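Long-range contact in alpha-Amylase (Thermotoga maritima, PDB 2B5D), which is an alpha-amylase of glycosyl hydrolase family 57: residues K80-T92 with I265-Y277. Numbering follows the deposited sequence. Where two conformers were deposited one is given.
Sequences KLIELANKEVERT and IGFDREMEYIKDY
Y277 lies flat against L84, whose CG sits over the centre of the ring, 3.7 Å from the centroid and 10° off the normal: a CH-pi contact. On the ring's opposite face, toward the rim, is OD1 of its neighbour D276. At the ring edge two charged side chains of helix 68-91 grip the hydroxyl. Y277 OH donates to E83 OE2 at 2.6 Å, meeting the carboxylate on its anti side with the two planes nearly perpendicular, and accepts from K87 NZ at 2.7 Å. One helical turn before L84, the K80 chain turns at its last torsion (chi4 -86°), bringing NZ within 2.9 Å of D276 O, above the carbonyl plane.

Y273 is a knob among L84, K87, E88 and R91. Its CG stands anti to the backbone N (chi1 -180°), which sends the ring toward the helix, where CD of K87 covers one face. Y273 OH lies 3.1 Å from K87 O, at most a weak hydrogen bond, and 3.0 Å from E88 OE2. Deeper in, L84 CD2 meets I265 CD1 tip to tip.

Beyond Y273, R269 NH1 forms a salt bridge with the E88 carboxylate at the guanidinium edge, although the exact position of OE2 is less certain. R91 CG covers a face of the R269 guanidinium, and R269 NE lies over the face of R91, the planes tilted. R91 NH1 and R269 NH2, both donors, lie 3.4 Å apart without a bond. E95 also pairs with R269, and Y291 bonds E88 OE1.

The contact thus fastens the excursion carrying 265-277 to helix 68-91, whose L81 and V89 pack on helix 97-119. The two acids around R269 probably offset the charge of the two closely packed arginines, and the lysine and glutamate on Y277 OH probably hold the ring over L84.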
loop_
_atom_site.group_PDB
_atom_site.type_symbol
_atom_site.label_atom_id
_atom_site.label_comp_id
_atom_site.label_asym_id
_atom_site.label_seq_id
_atom_site.Cartn_x
_atom_site.Cartn_y
_atom_site.Cartn_z
ATOM N N LYS A 80 -25.466 -13.728 -18.592
ATOM C CA LYS A 80 -24.660 -12.547 -18.885
ATOM C C LYS A 80 -23.611 -12.887 -19.955
ATOM O O LYS A 80 -23.413 -12.138 -20.915
ATOM C CB LYS A 80 -23.992 -12.062 -17.598
ATOM C CG LYS A 80 -23.791 -10.568 -17.488
ATOM C CD LYS A 80 -24.076 -10.117 -16.047
ATOM C CE LYS A 80 -23.751 -8.635 -15.790
ATOM N NZ LYS A 80 -22.310 -8.391 -15.431
ATOM N N LEU A 81 -22.977 -14.046 -19.801
ATOM C CA LEU A 81 -21.931 -14.484 -20.704
ATOM C C LEU A 81 -22.442 -14.916 -22.083
ATOM O O LEU A 81 -21.808 -14.590 -23.084
ATOM C CB LEU A 81 -21.063 -15.573 -20.040
ATOM C CG LEU A 81 -19.844 -16.142 -20.776
ATOM C CD1 LEU A 81 -18.792 -15.061 -21.140
ATOM C CD2 LEU A 81 -19.208 -17.302 -19.996
ATOM N N ILE A 82 -23.559 -15.649 -22.143
ATOM C CA ILE A 82 -24.209 -15.989 -23.440
ATOM C C ILE A 82 -24.760 -14.747 -24.188
ATOM O O ILE A 82 -24.786 -14.706 -25.433
ATOM C CB ILE A 82 -25.368 -16.997 -23.284
ATOM C CG1 ILE A 82 -24.846 -18.358 -22.811
ATOM C CG2 ILE A 82 -26.161 -17.125 -24.615
ATOM C CD1 ILE A 82 -25.928 -19.292 -22.223
ATOM N N GLU A 83 -25.211 -13.756 -23.412
ATOM C CA GLU A 83 -25.578 -12.443 -23.949
ATOM C C GLU A 83 -24.360 -11.776 -24.595
ATOM O O GLU A 83 -24.448 -11.292 -25.725
ATOM C CB GLU A 83 -26.171 -11.560 -22.848
ATOM C CG GLU A 83 -26.812 -10.253 -23.330
ATOM C CD GLU A 83 -26.858 -9.197 -22.223
ATOM O OE1 GLU A 83 -27.943 -8.994 -21.639
ATOM O OE2 GLU A 83 -25.801 -8.602 -21.908
ATOM N N LEU A 84 -23.226 -11.769 -23.889
ATOM C CA LEU A 84 -21.968 -11.248 -24.443
ATOM C C LEU A 84 -21.545 -12.047 -25.663
ATOM O O LEU A 84 -21.011 -11.485 -26.627
ATOM C CB LEU A 84 -20.836 -11.288 -23.422
ATOM C CG LEU A 84 -19.679 -10.277 -23.483
ATOM C CD1 LEU A 84 -18.448 -10.873 -22.851
ATOM C CD2 LEU A 84 -19.345 -9.767 -24.876
ATOM N N ALA A 85 -21.786 -13.352 -25.623
ATOM C CA ALA A 85 -21.403 -14.219 -26.733
ATOM C C ALA A 85 -22.108 -13.770 -28.006
ATOM O O ALA A 85 -21.475 -13.648 -29.057
ATOM C CB ALA A 85 -21.719 -15.677 -26.417
ATOM N N ASN A 86 -23.412 -13.512 -27.886
ATOM C CA ASN A 86 -24.229 -12.978 -28.981
ATOM C C ASN A 86 -23.827 -11.598 -29.524
ATOM O O ASN A 86 -23.703 -11.413 -30.748
ATOM C CB ASN A 86 -25.699 -13.009 -28.592
ATOM C CG ASN A 86 -26.374 -14.293 -29.024
ATOM O OD1 ASN A 86 -27.116 -14.907 -28.251
ATOM N ND2 ASN A 86 -26.113 -14.714 -30.271
ATOM N N LYS A 87 -23.615 -10.645 -28.617
ATOM C CA LYS A 87 -23.049 -9.345 -28.958
ATOM C C LYS A 87 -21.774 -9.526 -29.768
ATOM O O LYS A 87 -21.437 -8.694 -30.620
ATOM C CB LYS A 87 -22.690 -8.576 -27.690
ATOM C CG LYS A 87 -23.621 -7.457 -27.256
ATOM C CD LYS A 87 -22.841 -6.524 -26.323
ATOM C CE LYS A 87 -23.625 -5.283 -25.880
ATOM N NZ LYS A 87 -24.329 -5.445 -24.563
ATOM N N GLU A 88 -21.064 -10.620 -29.488
ATOM C CA GLU A 88 -19.758 -10.850 -30.061
ATOM C C GLU A 88 -19.833 -11.494 -31.429
ATOM O O GLU A 88 -19.016 -11.175 -32.300
ATOM C CB GLU A 88 -18.868 -11.649 -29.101
ATOM C CG GLU A 88 -18.084 -10.772 -28.107
ATOM C CD GLU A 88 -16.949 -9.956 -28.752
ATOM O OE1 GLU A 88 -16.247 -10.494 -29.632
ATOM O OE2 GLU A 88 -16.734 -8.778 -28.376
ATOM N N VAL A 89 -20.817 -12.374 -31.633
ATOM C CA VAL A 89 -21.017 -12.982 -32.952
ATOM C C VAL A 89 -21.385 -11.952 -34.052
ATOM O O VAL A 89 -20.990 -12.124 -35.207
ATOM C CB VAL A 89 -21.971 -14.225 -32.938
ATOM C CG1 VAL A 89 -23.298 -13.895 -32.330
ATOM C CG2 VAL A 89 -22.185 -14.762 -34.359
ATOM N N GLU A 90 -22.110 -10.889 -33.688
ATOM C CA GLU A 90 -22.389 -9.784 -34.629
ATOM C C GLU A 90 -21.204 -8.836 -34.822
ATOM O O GLU A 90 -20.793 -8.594 -35.957
ATOM C CB GLU A 90 -23.667 -9.003 -34.258
ATOM C CG GLU A 90 -24.912 -9.379 -35.083
ATOM C CD GLU A 90 -25.033 -8.613 -36.412
ATOM O OE1 GLU A 90 -26.184 -8.295 -36.801
ATOM O OE2 GLU A 90 -23.998 -8.327 -37.065
ATOM N N ARG A 91 -20.652 -8.321 -33.722
ATOM C CA ARG A 91 -19.490 -7.422 -33.759
ATOM C C ARG A 91 -18.280 -8.032 -34.479
ATOM O O ARG A 91 -17.426 -7.300 -34.976
ATOM C CB ARG A 91 -19.126 -6.967 -32.331
ATOM C CG ARG A 91 -17.775 -6.215 -32.147
ATOM C CD ARG A 91 -17.888 -4.682 -32.242
ATOM N NE ARG A 91 -17.264 -3.981 -31.099
ATOM C CZ ARG A 91 -16.018 -3.482 -31.061
ATOM N NH1 ARG A 91 -15.209 -3.598 -32.112
ATOM N NH2 ARG A 91 -15.572 -2.863 -29.963
ATOM N N THR A 92 -18.203 -9.365 -34.535
ATOM C CA THR A 92 -17.061 -10.038 -35.182
ATOM C C THR A 92 -17.227 -10.267 -36.684
ATOM O O THR A 92 -16.232 -10.456 -37.402
ATOM C CB THR A 92 -16.689 -11.389 -34.512
ATOM O OG1 THR A 92 -17.837 -12.243 -34.450
ATOM C CG2 THR A 92 -16.102 -11.167 -33.114
ATOM N N ILE A 265 -11.196 -10.298 -24.440
ATOM C CA ILE A 265 -11.876 -9.109 -24.965
ATOM C C ILE A 265 -12.176 -8.059 -23.891
ATOM O O ILE A 265 -12.513 -6.921 -24.213
ATOM C CB ILE A 265 -13.163 -9.460 -25.728
ATOM C CG1 ILE A 265 -14.165 -10.142 -24.792
ATOM C CG2 ILE A 265 -12.807 -10.288 -26.928
ATOM C CD1 ILE A 265 -15.568 -10.181 -25.313
ATOM N N GLY A 266 -12.042 -8.451 -22.627
ATOM C CA GLY A 266 -12.282 -7.560 -21.508
ATOM C C GLY A 266 -11.137 -6.589 -21.363
ATOM O O GLY A 266 -11.245 -5.623 -20.627
ATOM N N PHE A 267 -10.038 -6.850 -22.070
ATOM C CA PHE A 267 -8.867 -5.978 -22.048
ATOM C C PHE A 267 -8.709 -5.261 -23.392
ATOM O O PHE A 267 -8.042 -4.220 -23.483
ATOM C CB PHE A 267 -7.608 -6.784 -21.720
ATOM C CG PHE A 267 -7.571 -7.316 -20.307
ATOM C CD1 PHE A 267 -8.171 -8.535 -19.985
ATOM C CD2 PHE A 267 -6.933 -6.599 -19.291
ATOM C CE1 PHE A 267 -8.134 -9.029 -18.684
ATOM C CE2 PHE A 267 -6.893 -7.091 -17.973
ATOM C CZ PHE A 267 -7.493 -8.311 -17.677
ATOM N N ASP A 268 -9.354 -5.820 -24.418
ATOM C CA ASP A 268 -9.202 -5.370 -25.798
ATOM C C ASP A 268 -10.392 -4.584 -26.318
ATOM O O ASP A 268 -10.220 -3.546 -26.955
ATOM C CB ASP A 268 -8.951 -6.562 -26.723
ATOM C CG ASP A 268 -7.657 -7.279 -26.407
ATOM O OD1 ASP A 268 -7.498 -8.435 -26.872
ATOM O OD2 ASP A 268 -6.808 -6.694 -25.687
ATOM N N ARG A 269 -11.592 -5.092 -26.072
ATOM C CA ARG A 269 -12.793 -4.435 -26.570
ATOM C C ARG A 269 -12.944 -3.042 -25.931
ATOM O O ARG A 269 -12.518 -2.814 -24.791
ATOM C CB ARG A 269 -14.026 -5.294 -26.297
ATOM C CG ARG A 269 -15.051 -5.271 -27.394
ATOM C CD ARG A 269 -15.028 -6.536 -28.241
ATOM N NE ARG A 269 -14.461 -6.313 -29.565
ATOM C CZ ARG A 269 -14.680 -7.078 -30.636
ATOM N NH1 ARG A 269 -15.466 -8.147 -30.583
ATOM N NH2 ARG A 269 -14.109 -6.754 -31.786
ATOM N N GLU A 270 -13.542 -2.114 -26.681
ATOM C CA GLU A 270 -13.733 -0.730 -26.218
ATOM C C GLU A 270 -14.611 -0.663 -24.978
ATOM O O GLU A 270 -15.584 -1.402 -24.855
ATOM C CB GLU A 270 -14.302 0.148 -27.331
ATOM C CG GLU A 270 -13.471 0.131 -28.611
ATOM C CD GLU A 270 -13.738 1.347 -29.487
ATOM O OE1 GLU A 270 -14.148 1.172 -30.660
ATOM O OE2 GLU A 270 -13.551 2.480 -28.993
ATOM N N MET A 271 -14.237 0.243 -24.076
ATOM C CA MET A 271 -14.833 0.387 -22.747
ATOM C C MET A 271 -16.370 0.487 -22.697
ATOM O O MET A 271 -17.009 -0.120 -21.819
ATOM C CB MET A 271 -14.194 1.574 -22.015
ATOM C CG MET A 271 -14.754 1.829 -20.615
ATOM S SD MET A 271 -14.702 0.359 -19.566
ATOM C CE MET A 271 -12.939 0.280 -19.195
ATOM N N GLU A 272 -16.955 1.255 -23.621
ATOM C CA GLU A 272 -18.412 1.435 -23.635
ATOM C C GLU A 272 -19.117 0.157 -24.062
ATOM O O GLU A 272 -20.204 -0.163 -23.568
ATOM C CB GLU A 272 -18.840 2.616 -24.512
ATOM C CG GLU A 272 -20.081 3.341 -23.947
ATOM C CD GLU A 272 -20.657 4.388 -24.887
ATOM O OE1 GLU A 272 -20.414 4.288 -26.111
ATOM O OE2 GLU A 272 -21.356 5.306 -24.395
ATOM N N TYR A 273 -18.476 -0.568 -24.976
ATOM C CA TYR A 273 -18.935 -1.881 -25.414
ATOM C C TYR A 273 -18.955 -2.890 -24.256
ATOM O O TYR A 273 -19.935 -3.623 -24.065
ATOM C CB TYR A 273 -18.025 -2.389 -26.535
ATOM C CG TYR A 273 -18.409 -3.746 -27.067
ATOM C CD1 TYR A 273 -18.089 -4.917 -26.364
ATOM C CD2 TYR A 273 -19.095 -3.869 -28.271
ATOM C CE1 TYR A 273 -18.449 -6.170 -26.848
ATOM C CE2 TYR A 273 -19.453 -5.117 -28.764
ATOM C CZ TYR A 273 -19.127 -6.259 -28.048
ATOM O OH TYR A 273 -19.482 -7.486 -28.542
ATOM N N ILE A 274 -17.870 -2.889 -23.482
ATOM C CA ILE A 274 -17.533 -3.998 -22.587
ATOM C C ILE A 274 -17.909 -3.793 -21.108
ATOM O O ILE A 274 -17.824 -4.736 -20.317
ATOM C CB ILE A 274 -16.017 -4.412 -22.756
ATOM C CG1 ILE A 274 -15.782 -5.866 -22.304
ATOM C CG2 ILE A 274 -15.063 -3.406 -22.084
ATOM C CD1 ILE A 274 -16.497 -6.919 -23.155
ATOM N N LYS A 275 -18.379 -2.583 -20.782
ATOM C CA LYS A 275 -18.609 -2.090 -19.400
ATOM C C LYS A 275 -19.291 -3.033 -18.395
ATOM O O LYS A 275 -18.783 -3.217 -17.283
ATOM C CB LYS A 275 -19.324 -0.715 -19.428
ATOM C CG LYS A 275 -19.751 -0.109 -18.045
ATOM C CD LYS A 275 -18.616 -0.039 -16.979
ATOM C CE LYS A 275 -17.505 0.971 -17.313
ATOM N NZ LYS A 275 -17.846 2.376 -16.930
ATOM N N ASP A 276 -20.433 -3.606 -18.765
ATOM C CA ASP A 276 -21.172 -4.464 -17.829
ATOM C C ASP A 276 -20.895 -5.975 -17.997
ATOM O O ASP A 276 -21.787 -6.817 -17.821
ATOM C CB ASP A 276 -22.671 -4.146 -17.861
ATOM C CG ASP A 276 -23.258 -4.263 -19.242
ATOM O OD1 ASP A 276 -22.480 -4.239 -20.226
ATOM O OD2 ASP A 276 -24.497 -4.373 -19.339
ATOM N N TYR A 277 -19.646 -6.297 -18.339
ATOM C CA TYR A 277 -19.146 -7.672 -18.320
ATOM C C TYR A 277 -17.809 -7.728 -17.599
ATOM O O TYR A 277 -17.314 -8.809 -17.285
ATOM C CB TYR A 277 -19.034 -8.246 -19.729
ATOM C CG TYR A 277 -20.277 -8.049 -20.557
ATOM C CD1 TYR A 277 -20.321 -7.070 -21.553
ATOM C CD2 TYR A 277 -21.423 -8.819 -20.334
ATOM C CE1 TYR A 277 -21.468 -6.874 -22.314
ATOM C CE2 TYR A 277 -22.578 -8.628 -21.089
ATOM C CZ TYR A 277 -22.587 -7.656 -22.073
ATOM O OH TYR A 277 -23.709 -7.458 -22.828
#